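Local coordinates for DUF4627 domain-containing protein (Bacteroides thetaiotaomicron, PDB 3SEE) that is of uncharacterised function but, with its galactose-binding-domain-like fold, probably binds sugars, at residues A140-K152 with V163-S177. Numbering follows the deposited sequence.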
# COMPACT_ATOMS: atom_id res chain seq x y z
N ALA A 140 2.52 -0.18 22.99
CA ALA A 140 1.95 -1.52 23.02
C ALA A 140 2.45 -2.44 21.90
O ALA A 140 2.39 -3.67 22.00
CB ALA A 140 0.42 -1.46 22.98
N GLN A 141 2.97 -1.82 20.83
CA GLN A 141 3.39 -2.54 19.61
C GLN A 141 4.80 -2.15 19.23
O GLN A 141 5.06 -1.59 18.16
CB GLN A 141 2.46 -2.25 18.43
CG GLN A 141 1.03 -2.59 18.67
CD GLN A 141 0.18 -2.28 17.47
OE1 GLN A 141 0.31 -1.23 16.84
NE2 GLN A 141 -0.73 -3.20 17.13
N PRO A 142 5.77 -2.42 20.11
CA PRO A 142 7.13 -1.95 19.87
C PRO A 142 7.78 -2.49 18.61
O PRO A 142 8.69 -1.86 18.08
CB PRO A 142 7.88 -2.40 21.12
CG PRO A 142 7.05 -3.58 21.62
CD PRO A 142 5.65 -3.20 21.35
N ASN A 143 7.33 -3.66 18.12
CA ASN A 143 7.91 -4.28 16.96
C ASN A 143 7.13 -4.12 15.66
O ASN A 143 7.56 -4.63 14.62
CB ASN A 143 8.15 -5.76 17.26
CG ASN A 143 9.16 -5.94 18.36
OD1 ASN A 143 10.25 -5.39 18.31
ND2 ASN A 143 8.81 -6.74 19.37
N ALA A 144 6.04 -3.38 15.71
CA ALA A 144 5.18 -3.20 14.55
C ALA A 144 5.47 -1.90 13.80
O ALA A 144 5.90 -0.91 14.38
CB ALA A 144 3.71 -3.19 14.97
N SER A 145 5.23 -1.89 12.50
CA SER A 145 5.18 -0.63 11.76
C SER A 145 3.98 0.21 12.17
O SER A 145 2.89 -0.32 12.37
CB SER A 145 5.07 -0.95 10.26
OG SER A 145 5.12 0.24 9.48
N GLY A 146 4.18 1.52 12.23
CA GLY A 146 3.08 2.45 12.39
C GLY A 146 2.44 2.87 11.07
O GLY A 146 1.40 3.53 11.08
N ALA A 147 3.09 2.54 9.97
CA ALA A 147 2.69 2.92 8.62
C ALA A 147 2.06 1.79 7.83
O ALA A 147 1.01 1.94 7.22
CB ALA A 147 3.91 3.48 7.84
N GLN A 148 2.74 0.65 7.84
CA GLN A 148 2.30 -0.49 7.06
C GLN A 148 1.40 -1.39 7.89
O GLN A 148 1.68 -1.69 9.05
CB GLN A 148 3.50 -1.31 6.59
CG GLN A 148 3.13 -2.50 5.70
CD GLN A 148 4.29 -3.08 4.94
OE1 GLN A 148 5.13 -2.33 4.42
NE2 GLN A 148 4.35 -4.40 4.84
N TYR A 149 0.28 -1.75 7.27
CA TYR A 149 -0.68 -2.71 7.80
C TYR A 149 -0.51 -4.02 7.05
O TYR A 149 -0.42 -4.02 5.83
CB TYR A 149 -2.10 -2.19 7.56
CG TYR A 149 -3.19 -3.16 7.86
CD1 TYR A 149 -3.54 -3.46 9.18
CD2 TYR A 149 -3.88 -3.82 6.85
CE1 TYR A 149 -4.54 -4.37 9.49
CE2 TYR A 149 -4.90 -4.73 7.14
CZ TYR A 149 -5.22 -5.00 8.45
OH TYR A 149 -6.22 -5.91 8.71
N ASN A 150 -0.48 -5.11 7.79
CA ASN A 150 -0.39 -6.46 7.22
C ASN A 150 -1.57 -7.28 7.68
O ASN A 150 -1.94 -7.19 8.85
CB ASN A 150 0.90 -7.16 7.69
CG ASN A 150 2.13 -6.34 7.40
OD1 ASN A 150 2.41 -6.00 6.25
ND2 ASN A 150 2.89 -6.03 8.43
N PHE A 151 -2.12 -8.09 6.80
CA PHE A 151 -3.23 -8.98 7.14
C PHE A 151 -3.00 -10.35 6.55
O PHE A 151 -2.81 -10.48 5.34
CB PHE A 151 -4.54 -8.39 6.61
CG PHE A 151 -5.76 -9.18 7.03
CD1 PHE A 151 -6.11 -9.32 8.36
CD2 PHE A 151 -6.52 -9.83 6.09
CE1 PHE A 151 -7.20 -10.06 8.74
CE2 PHE A 151 -7.65 -10.55 6.47
CZ PHE A 151 -7.97 -10.67 7.80
N LYS A 152 -3.03 -11.37 7.40
CA LYS A 152 -2.89 -12.74 6.90
C LYS A 152 -4.20 -13.22 6.32
O LYS A 152 -5.26 -13.19 6.95
CB LYS A 152 -2.48 -13.71 8.00
CG LYS A 152 -1.10 -13.51 8.52
CD LYS A 152 -0.81 -14.52 9.66
CE LYS A 152 -1.97 -14.66 10.70
NZ LYS A 152 -1.79 -15.56 11.93
N VAL A 163 -9.49 -4.85 5.49
CA VAL A 163 -10.00 -3.56 5.98
C VAL A 163 -8.98 -2.95 6.91
O VAL A 163 -8.55 -3.62 7.85
CB VAL A 163 -11.25 -3.70 6.84
CG1 VAL A 163 -11.68 -2.32 7.36
CG2 VAL A 163 -12.38 -4.38 6.02
N VAL A 164 -8.63 -1.67 6.70
CA VAL A 164 -7.77 -0.98 7.62
C VAL A 164 -8.15 0.50 7.65
O VAL A 164 -8.33 1.13 6.61
CB VAL A 164 -6.28 -1.19 7.30
CG1 VAL A 164 -5.93 -0.81 5.87
CG2 VAL A 164 -5.40 -0.40 8.32
N TYR A 165 -8.21 1.05 8.87
CA TYR A 165 -8.39 2.48 9.06
C TYR A 165 -7.07 3.20 9.22
O TYR A 165 -6.17 2.73 9.93
CB TYR A 165 -9.27 2.77 10.29
CG TYR A 165 -10.76 2.66 10.06
CD1 TYR A 165 -11.34 1.45 9.78
CD2 TYR A 165 -11.57 3.78 10.07
CE1 TYR A 165 -12.71 1.35 9.54
CE2 TYR A 165 -12.94 3.68 9.85
CZ TYR A 165 -13.47 2.46 9.58
OH TYR A 165 -14.83 2.36 9.34
N TYR A 166 -7.00 4.34 8.57
CA TYR A 166 -5.88 5.26 8.69
C TYR A 166 -6.35 6.59 9.27
O TYR A 166 -7.50 6.99 9.06
CB TYR A 166 -5.20 5.50 7.30
CG TYR A 166 -4.22 4.38 6.96
CD1 TYR A 166 -4.63 3.25 6.30
CD2 TYR A 166 -2.91 4.46 7.38
CE1 TYR A 166 -3.71 2.22 6.06
CE2 TYR A 166 -2.02 3.44 7.18
CZ TYR A 166 -2.42 2.31 6.50
OH TYR A 166 -1.57 1.24 6.28
N ASP A 167 -5.44 7.27 9.96
CA ASP A 167 -5.70 8.63 10.46
C ASP A 167 -4.87 9.59 9.62
O ASP A 167 -3.66 9.70 9.80
CB ASP A 167 -5.33 8.73 11.93
CG ASP A 167 -5.78 10.04 12.56
OD1 ASP A 167 -6.17 10.96 11.82
OD2 ASP A 167 -5.75 10.12 13.82
N MSE A 168 -5.52 10.27 8.68
CA MSE A 168 -4.82 11.25 7.87
C MSE A 168 -4.39 12.48 8.69
O MSE A 168 -3.59 13.29 8.22
CB MSE A 168 -5.66 11.65 6.65
CG MSE A 168 -5.55 10.73 5.46
SE MSE A 168 -5.68 8.84 5.90
CE MSE A 168 -5.82 8.28 4.09
N GLY A 169 -4.94 12.61 9.90
CA GLY A 169 -4.49 13.59 10.84
C GLY A 169 -3.21 13.29 11.60
O GLY A 169 -2.76 14.13 12.41
N GLN A 170 -2.60 12.10 11.39
CA GLN A 170 -1.32 11.78 12.00
C GLN A 170 -0.41 11.15 10.97
O GLN A 170 -0.84 10.38 10.12
CB GLN A 170 -1.49 10.85 13.20
CG GLN A 170 -2.38 11.41 14.29
CD GLN A 170 -2.48 10.50 15.46
OE1 GLN A 170 -3.51 9.80 15.64
NE2 GLN A 170 -1.46 10.50 16.27
N VAL A 171 0.86 11.50 11.07
CA VAL A 171 1.88 10.94 10.21
C VAL A 171 2.97 10.30 11.05
O VAL A 171 3.20 10.68 12.21
CB VAL A 171 2.47 11.97 9.22
CG1 VAL A 171 1.46 12.35 8.14
CG2 VAL A 171 2.99 13.23 9.96
N VAL A 172 3.66 9.34 10.44
CA VAL A 172 4.83 8.73 11.01
C VAL A 172 6.00 8.90 10.02
O VAL A 172 5.81 8.88 8.80
CB VAL A 172 4.49 7.27 11.44
CG1 VAL A 172 4.02 6.40 10.29
CG2 VAL A 172 5.62 6.62 12.21
N ASN A 173 7.20 9.10 10.55
CA ASN A 173 8.37 9.45 9.77
C ASN A 173 9.22 8.25 9.37
O ASN A 173 10.35 8.41 8.92
CB ASN A 173 9.22 10.50 10.51
CG ASN A 173 9.94 9.89 11.68
OD1 ASN A 173 9.64 8.76 12.08
ND2 ASN A 173 10.90 10.61 12.25
N ALA A 174 8.66 7.04 9.46
CA ALA A 174 9.38 5.83 9.07
C ALA A 174 8.40 4.69 8.99
O ALA A 174 7.33 4.73 9.59
CB ALA A 174 10.50 5.50 10.07
N ILE A 175 8.78 3.66 8.24
CA ILE A 175 8.02 2.43 8.16
C ILE A 175 8.48 1.39 9.18
O ILE A 175 7.80 0.40 9.43
CB ILE A 175 8.10 1.86 6.71
CG1 ILE A 175 6.94 0.92 6.39
CG2 ILE A 175 9.44 1.20 6.46
CD1 ILE A 175 6.79 0.61 4.90
N SER A 176 9.62 1.66 9.80
CA SER A 176 10.23 0.74 10.73
C SER A 176 9.52 0.74 12.09
O SER A 176 8.75 1.64 12.42
CB SER A 176 11.70 1.10 10.91
OG SER A 176 11.86 2.48 11.16
N SER A 177 9.78 -0.29 12.87
CA SER A 177 9.27 -0.35 14.24
C SER A 177 9.94 0.65 15.15
O SER A 177 11.06 1.09 14.91
CB SER A 177 9.50 -1.74 14.84
OG SER A 177 10.88 -1.91 15.10
O HOH W 1 11.49 -4.37 16.08
O HOH W 2 6.50 2.89 11.52
O HOH W 3 -8.34 -6.89 7.33
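Tyr149 and Val164 face each other across the two sheets of a galactose-binding-domain-like beta sandwich: strand 149-152 edges one sheet, strand 163-167 belongs to the other, and their axes pass 8.6 Å apart, nearly antiparallel. The apolar evidence is a CH-pi contact, with Val164 CB 3.7 Å from the centroid of the Tyr149 ring and 15° off its normal, while Val164 CG2 lies over the same face near Tyr149 CG. Farther along, Ala147 CB packs on Val172 CG1, and Ile175 CD1 comes 3.4 Å from Gln148 OE1.

Two direct hydrogen bonds cross the contact. Tyr166 OH donates a hydrogen bond to Ala147 O at 2.8 Å, the acceptor lying in plane at the ring edge; Arg133, Val111 and Ile113 pack against this tyrosine. Ser145 OG, swung opposite its own N (chi1 -176°), donates to Ile175 O at 2.7 Å while accepting from Ala147 N and, almost straight at 174°, from Gln148 N, an ST turn and ST motif in one. Were this serine an alanine, Ile175 O would probably lose this donor and the two amides their common acceptor, setting the turn free to shift.

Ordered waters add further links. One joins Tyr149 OH to Val163 N, a second Asn143 OD1 to Ser177 OG; another accepts from Gly146 N at 2.8 Å and donates to both Ala174 O and Ser176 O.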